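PDB 2B7U: charybdin from Charybdis maritima, which belongs to the ribosome-inactivating proteins, a family widespread in plants, whose fold joins a mixed beta-sheet to a cluster of helices. Local coordinates for residues F207-S212 and D234-F239; S143-S148 and A155-V160; D127-S132 and W193-L198. All coordinates share one frame; numbering follows the deposited sequence.

Contact 1: F207-S212 and D234-F239; sequences FMILKS and DELLNF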
# COMPACT_ATOMS: atom_id res chain seq x y z
N PHE A 207 13.72 -0.53 7.07
CA PHE A 207 15.02 -1.13 7.27
C PHE A 207 15.76 -0.47 8.43
O PHE A 207 16.33 -1.15 9.30
CB PHE A 207 15.88 -1.01 6.01
CG PHE A 207 17.24 -1.63 6.17
CD1 PHE A 207 18.32 -0.84 6.50
CD2 PHE A 207 17.39 -3.01 6.08
CE1 PHE A 207 19.58 -1.41 6.70
CE2 PHE A 207 18.65 -3.58 6.26
CZ PHE A 207 19.72 -2.78 6.57
N MET A 208 15.80 0.86 8.44
CA MET A 208 16.49 1.56 9.54
C MET A 208 15.95 1.16 10.91
O MET A 208 16.70 1.00 11.90
CB MET A 208 16.36 3.09 9.43
CG MET A 208 17.00 3.68 8.24
SD MET A 208 16.57 5.44 8.15
CE MET A 208 17.13 5.73 6.50
N ILE A 209 14.64 1.05 11.01
CA ILE A 209 13.95 0.71 12.27
C ILE A 209 14.28 -0.72 12.70
O ILE A 209 14.70 -0.94 13.84
CB ILE A 209 12.45 0.91 12.14
CG1 ILE A 209 12.16 2.42 12.01
CG2 ILE A 209 11.69 0.33 13.33
CD1 ILE A 209 10.82 2.69 11.42
N LEU A 210 14.13 -1.69 11.80
CA LEU A 210 14.40 -3.07 12.19
C LEU A 210 15.90 -3.32 12.38
O LEU A 210 16.29 -4.07 13.26
CB LEU A 210 13.85 -4.04 11.16
CG LEU A 210 12.34 -4.06 11.07
CD1 LEU A 210 11.91 -5.18 10.16
CD2 LEU A 210 11.69 -4.21 12.45
N LYS A 211 16.75 -2.68 11.58
CA LYS A 211 18.19 -2.87 11.77
C LYS A 211 18.61 -2.24 13.10
O LYS A 211 19.48 -2.81 13.81
CB LYS A 211 19.00 -2.37 10.56
CG LYS A 211 20.37 -3.00 10.46
CD LYS A 211 20.36 -4.41 9.97
CE LYS A 211 21.78 -4.95 9.87
NZ LYS A 211 21.81 -6.35 9.43
N SER A 212 18.03 -1.10 13.47
CA SER A 212 18.30 -0.49 14.77
C SER A 212 17.92 -1.43 15.92
O SER A 212 18.67 -1.54 16.90
CB SER A 212 17.57 0.84 14.93
OG SER A 212 18.18 1.81 14.11
N ASP A 234 13.08 5.16 17.40
CA ASP A 234 11.79 5.20 18.10
C ASP A 234 10.88 6.29 17.55
O ASP A 234 9.68 6.08 17.33
CB ASP A 234 11.98 5.42 19.59
CG ASP A 234 10.68 5.38 20.36
OD1 ASP A 234 10.55 6.11 21.36
OD2 ASP A 234 9.79 4.61 19.96
N GLU A 235 11.44 7.47 17.31
CA GLU A 235 10.66 8.59 16.81
C GLU A 235 10.23 8.32 15.38
O GLU A 235 9.13 8.68 14.98
CB GLU A 235 11.45 9.89 16.86
CG GLU A 235 11.71 10.42 18.22
CD GLU A 235 12.72 11.55 18.15
OE1 GLU A 235 12.31 12.73 18.27
OE2 GLU A 235 13.92 11.26 17.94
N LEU A 236 11.10 7.68 14.61
CA LEU A 236 10.74 7.37 13.22
C LEU A 236 9.59 6.36 13.16
O LEU A 236 8.66 6.47 12.34
CB LEU A 236 11.97 6.88 12.47
CG LEU A 236 11.82 6.70 10.97
CD1 LEU A 236 11.49 8.04 10.27
CD2 LEU A 236 13.05 6.11 10.41
N LEU A 237 9.66 5.36 14.05
CA LEU A 237 8.65 4.30 14.08
C LEU A 237 7.22 4.85 14.30
O LEU A 237 6.25 4.28 13.80
CB LEU A 237 9.01 3.26 15.16
CG LEU A 237 8.05 2.07 15.29
CD1 LEU A 237 7.89 1.32 13.95
CD2 LEU A 237 8.52 1.14 16.41
N ASN A 238 7.12 5.97 15.02
CA ASN A 238 5.83 6.62 15.29
C ASN A 238 5.10 7.02 14.01
O ASN A 238 3.86 7.13 14.00
CB ASN A 238 6.04 7.85 16.16
CG ASN A 238 6.30 7.54 17.63
OD1 ASN A 238 6.76 8.43 18.37
ND2 ASN A 238 6.02 6.30 18.09
N PHE A 239 5.85 7.24 12.93
CA PHE A 239 5.23 7.56 11.63
C PHE A 239 4.63 6.35 10.92
O PHE A 239 3.74 6.52 10.07
CB PHE A 239 6.25 8.20 10.68
CG PHE A 239 6.65 9.59 11.07
CD1 PHE A 239 7.62 9.80 12.05
CD2 PHE A 239 6.03 10.69 10.49
CE1 PHE A 239 7.99 11.09 12.43
CE2 PHE A 239 6.41 12.00 10.86
CZ PHE A 239 7.39 12.18 11.84
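Ile209 and Leu237 mark the point where the backbones of 207-212 and 234-239 come nearest, their CA atoms 6.7 Å apart, with a run of helix 202-214 facing the short helix 233-237. Ile209 makes the larger share of its segment's contact. Its CG1 arm stands beside its own backbone N and anti to the carbonyl carbon (chi1 -69°), which sends the CD1 methyl across to the partner main chain, 3.8 Å from CA of Leu237. The CG2 branch takes a second course and meets CD1 of Leu237 at 4.0 Å, the two side chains crossing at about a right angle. Ile209 is thus in contact with both leucines, because its CG1 also lies 4.1 Å from CD2 of Leu236. That same CD2 methyl touches the sulfur of Met208, the residue before Ile209, SD to CD2 4.2 Å. All four side chains are buried, and the contact is purely apolar packing. Behind it, the carbonyl O of Met208 accepts hydrogen bonds from both OG and N of Ser212, which reach it from opposite faces of its plane. Leu40 of strand 38-40 touches both Ile209 and Leu237, while the hairpin of strands 223-225 and 228-230 packs on Leu236 through Ile225 and Ile230, joining helices 202-214 and 233-237 into one small core.

Contact 2: S143-S148 and A155-V160; sequences SKLAVS and ARSLIV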
# COMPACT_ATOMS: atom_id res chain seq x y z
N SER A 143 -15.97 1.88 -9.66
CA SER A 143 -16.79 1.84 -10.88
C SER A 143 -15.96 1.58 -12.12
O SER A 143 -16.31 0.76 -12.97
CB SER A 143 -17.57 3.14 -11.04
OG SER A 143 -18.43 3.34 -9.95
N LYS A 144 -14.83 2.27 -12.24
CA LYS A 144 -13.99 2.11 -13.40
C LYS A 144 -13.31 0.74 -13.42
O LYS A 144 -13.25 0.09 -14.44
CB LYS A 144 -12.95 3.21 -13.46
CG LYS A 144 -13.53 4.58 -13.73
CD LYS A 144 -14.07 4.71 -15.14
CE LYS A 144 -14.53 6.16 -15.43
NZ LYS A 144 -13.63 7.19 -14.82
N LEU A 145 -12.79 0.30 -12.28
CA LEU A 145 -12.11 -0.98 -12.25
C LEU A 145 -13.05 -2.14 -12.55
O LEU A 145 -12.65 -3.11 -13.21
CB LEU A 145 -11.35 -1.16 -10.92
CG LEU A 145 -10.11 -0.27 -10.76
CD1 LEU A 145 -9.62 -0.30 -9.33
CD2 LEU A 145 -9.00 -0.65 -11.73
N ALA A 146 -14.30 -2.00 -12.13
CA ALA A 146 -15.31 -3.03 -12.40
C ALA A 146 -15.47 -3.31 -13.91
O ALA A 146 -15.66 -4.46 -14.30
CB ALA A 146 -16.65 -2.62 -11.80
N VAL A 147 -15.37 -2.27 -14.74
CA VAL A 147 -15.74 -2.42 -16.18
C VAL A 147 -14.82 -1.82 -17.23
O VAL A 147 -14.93 -2.16 -18.40
CB VAL A 147 -17.16 -1.85 -16.44
CG1 VAL A 147 -18.14 -2.52 -15.49
CG2 VAL A 147 -17.18 -0.32 -16.31
N SER A 148 -13.96 -0.88 -16.86
CA SER A 148 -13.26 -0.12 -17.90
C SER A 148 -12.18 -0.94 -18.59
O SER A 148 -11.49 -1.70 -17.94
CB SER A 148 -12.67 1.16 -17.35
OG SER A 148 -12.03 1.89 -18.40
N ALA A 155 -5.36 2.82 -14.72
CA ALA A 155 -4.17 3.27 -13.99
C ALA A 155 -4.54 4.33 -12.94
O ALA A 155 -4.07 4.29 -11.79
CB ALA A 155 -3.14 3.80 -14.94
N ARG A 156 -5.41 5.27 -13.30
CA ARG A 156 -5.79 6.31 -12.35
C ARG A 156 -6.48 5.69 -11.15
O ARG A 156 -6.23 6.04 -9.99
CB ARG A 156 -6.72 7.33 -12.99
CG ARG A 156 -7.03 8.51 -12.07
CD ARG A 156 -8.03 9.47 -12.71
NE ARG A 156 -8.04 10.77 -12.04
CZ ARG A 156 -8.60 11.00 -10.86
NH1 ARG A 156 -8.56 12.23 -10.32
NH2 ARG A 156 -9.21 10.01 -10.21
N SER A 157 -7.37 4.75 -11.43
CA SER A 157 -8.12 4.11 -10.39
C SER A 157 -7.22 3.29 -9.47
O SER A 157 -7.46 3.24 -8.25
CB SER A 157 -9.20 3.24 -11.01
OG SER A 157 -10.10 4.04 -11.76
N LEU A 158 -6.23 2.60 -10.05
CA LEU A 158 -5.26 1.85 -9.24
C LEU A 158 -4.40 2.76 -8.36
O LEU A 158 -4.05 2.39 -7.22
CB LEU A 158 -4.41 0.95 -10.15
CG LEU A 158 -5.17 -0.24 -10.77
CD1 LEU A 158 -4.31 -0.95 -11.85
CD2 LEU A 158 -5.64 -1.28 -9.73
N ILE A 159 -4.10 3.98 -8.84
CA ILE A 159 -3.43 4.96 -8.00
C ILE A 159 -4.28 5.29 -6.77
O ILE A 159 -3.79 5.33 -5.65
CB ILE A 159 -3.08 6.25 -8.76
CG1 ILE A 159 -2.06 5.95 -9.84
CG2 ILE A 159 -2.56 7.30 -7.82
CD1 ILE A 159 -1.90 7.00 -10.87
N VAL A 160 -5.57 5.54 -7.00
CA VAL A 160 -6.44 5.88 -5.89
C VAL A 160 -6.50 4.73 -4.87
O VAL A 160 -6.36 4.94 -3.65
CB VAL A 160 -7.87 6.25 -6.40
CG1 VAL A 160 -8.83 6.37 -5.25
CG2 VAL A 160 -7.80 7.55 -7.18
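Leu145 and Ser157 bring the backbones of 143-148 and 155-160 closest, CA to CA 6.7 Å, where two helical segments with axes 9.3 Å apart at their nearest run with 128° between their N-to-C directions, nearer to perpendicular than to antiparallel. Leu145 carries the contact. With CG beside its backbone N and anti to the carbonyl carbon (chi1 -71°), its branched end straddles the small side chain of Ser157: CG comes within 3.6 Å of the serine CB, and both methyls also lie near that carbon. Past the serine, the CD2 methyl of Leu145 meets CD2 of Leu158 at 4.0 Å, the two leucines crossing obliquely. Leu158 sets off along the flank of its helix, but its end swings in toward Leu145, giving the apolar patch a second member on that side.

The polar end of Ser157 faces a different neighbour. Its OG sits 3.4 Å from CB of Lys144, beside the aliphatic root of the lysine rather than its ammonium, and is hydrogen-bonded to the carbonyl O of Asp153 one turn back in its own helix. A buried hydroxyl is thereby satisfied within its own helix while its carbon packs on Leu145. The Lys144 chain bends at chi2 and again at chi4; its NZ makes a long, weak ion pair with Asp153. Further along this segment, the O of Lys144 accepts hydrogen bonds from both Val147 N and Ser148 N. This contact between the consecutive helices 135-147 and 151-170 rests on the mixed sheet, with Tyr83 of strand 80-84 touching both leucines and Leu80 touching Leu158, while Ala155 and Ile159 turn to helix 117-124.

Contact 3: D127-S132 and W193-L198; sequences DILDIS and WMQNDL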
# COMPACT_ATOMS: atom_id res chain seq x y z
N ASP A 127 -0.46 13.11 -12.80
CA ASP A 127 0.45 13.06 -11.64
C ASP A 127 -0.27 12.59 -10.37
O ASP A 127 -1.44 12.90 -10.15
CB ASP A 127 1.06 14.44 -11.40
CG ASP A 127 1.91 14.91 -12.58
OD1 ASP A 127 1.88 16.13 -12.89
OD2 ASP A 127 2.62 14.07 -13.19
N ILE A 128 0.45 11.85 -9.53
CA ILE A 128 -0.11 11.35 -8.26
C ILE A 128 -0.66 12.51 -7.42
O ILE A 128 -1.72 12.39 -6.81
CB ILE A 128 0.94 10.51 -7.45
CG1 ILE A 128 0.80 9.02 -7.77
CG2 ILE A 128 0.76 10.63 -5.94
CD1 ILE A 128 0.93 8.69 -9.19
N LEU A 129 0.04 13.63 -7.43
CA LEU A 129 -0.35 14.79 -6.64
C LEU A 129 -1.54 15.56 -7.22
O LEU A 129 -2.06 16.46 -6.55
CB LEU A 129 0.85 15.73 -6.43
CG LEU A 129 2.01 15.13 -5.63
CD1 LEU A 129 3.12 16.16 -5.45
CD2 LEU A 129 1.57 14.60 -4.25
N ASP A 130 -1.97 15.22 -8.44
CA ASP A 130 -3.06 15.95 -9.11
C ASP A 130 -4.34 15.13 -9.13
O ASP A 130 -5.33 15.51 -9.77
CB ASP A 130 -2.63 16.34 -10.53
CG ASP A 130 -1.62 17.49 -10.55
OD1 ASP A 130 -1.60 18.32 -9.61
OD2 ASP A 130 -0.84 17.57 -11.53
N ILE A 131 -4.31 13.99 -8.44
CA ILE A 131 -5.45 13.09 -8.35
C ILE A 131 -6.15 13.28 -7.01
O ILE A 131 -5.51 13.54 -5.99
CB ILE A 131 -4.95 11.62 -8.50
CG1 ILE A 131 -4.48 11.40 -9.94
CG2 ILE A 131 -6.03 10.61 -8.11
CD1 ILE A 131 -3.76 10.10 -10.17
N SER A 132 -7.47 13.15 -7.01
CA SER A 132 -8.23 13.35 -5.78
C SER A 132 -8.43 12.04 -5.06
O SER A 132 -8.64 11.00 -5.70
CB SER A 132 -9.61 13.97 -6.07
OG SER A 132 -10.33 14.13 -4.86
N TRP A 193 4.78 16.48 1.08
CA TRP A 193 5.68 15.89 2.07
C TRP A 193 5.34 14.42 2.34
O TRP A 193 6.23 13.59 2.61
CB TRP A 193 5.72 16.71 3.35
CG TRP A 193 4.56 16.58 4.30
CD1 TRP A 193 3.45 17.38 4.36
CD2 TRP A 193 4.44 15.65 5.37
NE1 TRP A 193 2.64 16.98 5.39
CE2 TRP A 193 3.23 15.92 6.03
CE3 TRP A 193 5.23 14.60 5.83
CZ2 TRP A 193 2.80 15.18 7.13
CZ3 TRP A 193 4.81 13.88 6.93
CH2 TRP A 193 3.60 14.16 7.56
N MET A 194 4.05 14.10 2.29
CA MET A 194 3.61 12.71 2.45
C MET A 194 4.04 11.85 1.27
O MET A 194 4.39 10.68 1.44
CB MET A 194 2.10 12.65 2.68
CG MET A 194 1.69 13.25 3.97
SD MET A 194 -0.07 13.11 4.32
CE MET A 194 -0.13 14.09 5.82
N GLN A 195 4.01 12.39 0.06
CA GLN A 195 4.59 11.67 -1.08
C GLN A 195 6.12 11.48 -0.95
O GLN A 195 6.68 10.37 -1.01
CB GLN A 195 4.29 12.40 -2.38
CG GLN A 195 4.85 11.69 -3.59
CD GLN A 195 4.78 12.54 -4.83
OE1 GLN A 195 5.31 13.65 -4.87
NE2 GLN A 195 4.14 12.02 -5.85
N ASN A 196 6.82 12.58 -0.73
CA ASN A 196 8.27 12.56 -0.88
C ASN A 196 9.05 12.16 0.37
O ASN A 196 10.16 11.57 0.29
CB ASN A 196 8.75 13.95 -1.30
CG ASN A 196 8.28 14.36 -2.67
OD1 ASN A 196 8.32 15.55 -3.01
ND2 ASN A 196 7.87 13.40 -3.47
N ASP A 197 8.54 12.56 1.52
CA ASP A 197 9.23 12.25 2.77
C ASP A 197 8.79 10.89 3.30
O ASP A 197 9.59 10.17 3.88
CB ASP A 197 8.98 13.30 3.86
CG ASP A 197 9.30 14.72 3.42
OD1 ASP A 197 9.47 14.97 2.19
OD2 ASP A 197 9.31 15.59 4.31
N LEU A 198 7.51 10.55 3.13
CA LEU A 198 7.00 9.28 3.64
C LEU A 198 6.99 8.18 2.60
O LEU A 198 7.76 7.23 2.70
CB LEU A 198 5.60 9.46 4.23
CG LEU A 198 5.51 10.43 5.41
CD1 LEU A 198 4.09 10.45 5.96
CD2 LEU A 198 6.49 10.06 6.51
O HOH W 1 3.42 13.23 -8.17
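Leu129 lays its branched end over one face of the terminal amide of Gln195, the two side chains crossing at a slant. CD2 of Leu129 sits over the amide carbon CD of Gln195, 3.9 Å away, while CD1 of the leucine is shifted toward OE1 of Gln195 and makes the closest approach, 3.4 Å. Gln195 reaches that far because CG is anti to its backbone N (chi1 -179°) and the chain stays extended beyond it, holding the amide well out from its helix. The nitrogen end goes toward Ile128, whose CG2 methyl lies on that same side, out beyond NE2 at 3.7 Å. NE2 also donates to a water at 2.7 Å, and the N of Leu129 gives that water a weak, longer bond, which makes a loose water bridge beside a contact of aliphatic groups with an amide. Segment 127-132, a 3-10 turn with its flanking residues, lies in the loop between helix 117-124 and helix 135-147, and Ile128 and Ile131 press on Ile159 of helix 151-170. Across from it, Gln195 belongs to helix 192-199, whose Met194 packs on helix 172-180 and whose Leu198 touches Ile225 of strand 223-225.

In the fold
Contact 3 stands between the other two: its centre is 18 Å from that of contact 2 and 22 Å from that of contact 1, while contacts 1 and 2 lie 34 Å apart on opposite sides of the chain's centre, with nearest atoms about 17 Å apart. Along the chain, 127-132 opens contact 3, both segments of contact 2 follow, 193-198 closes it, and contact 1 comes last. Contact 3 touches both neighbours by apolar packing, Ile131 against Val160 and Leu198 against Phe239, and its own join is through the Gln195 amide. The three therefore span the chain from the helices beside the mixed sheet to the C-terminal helices.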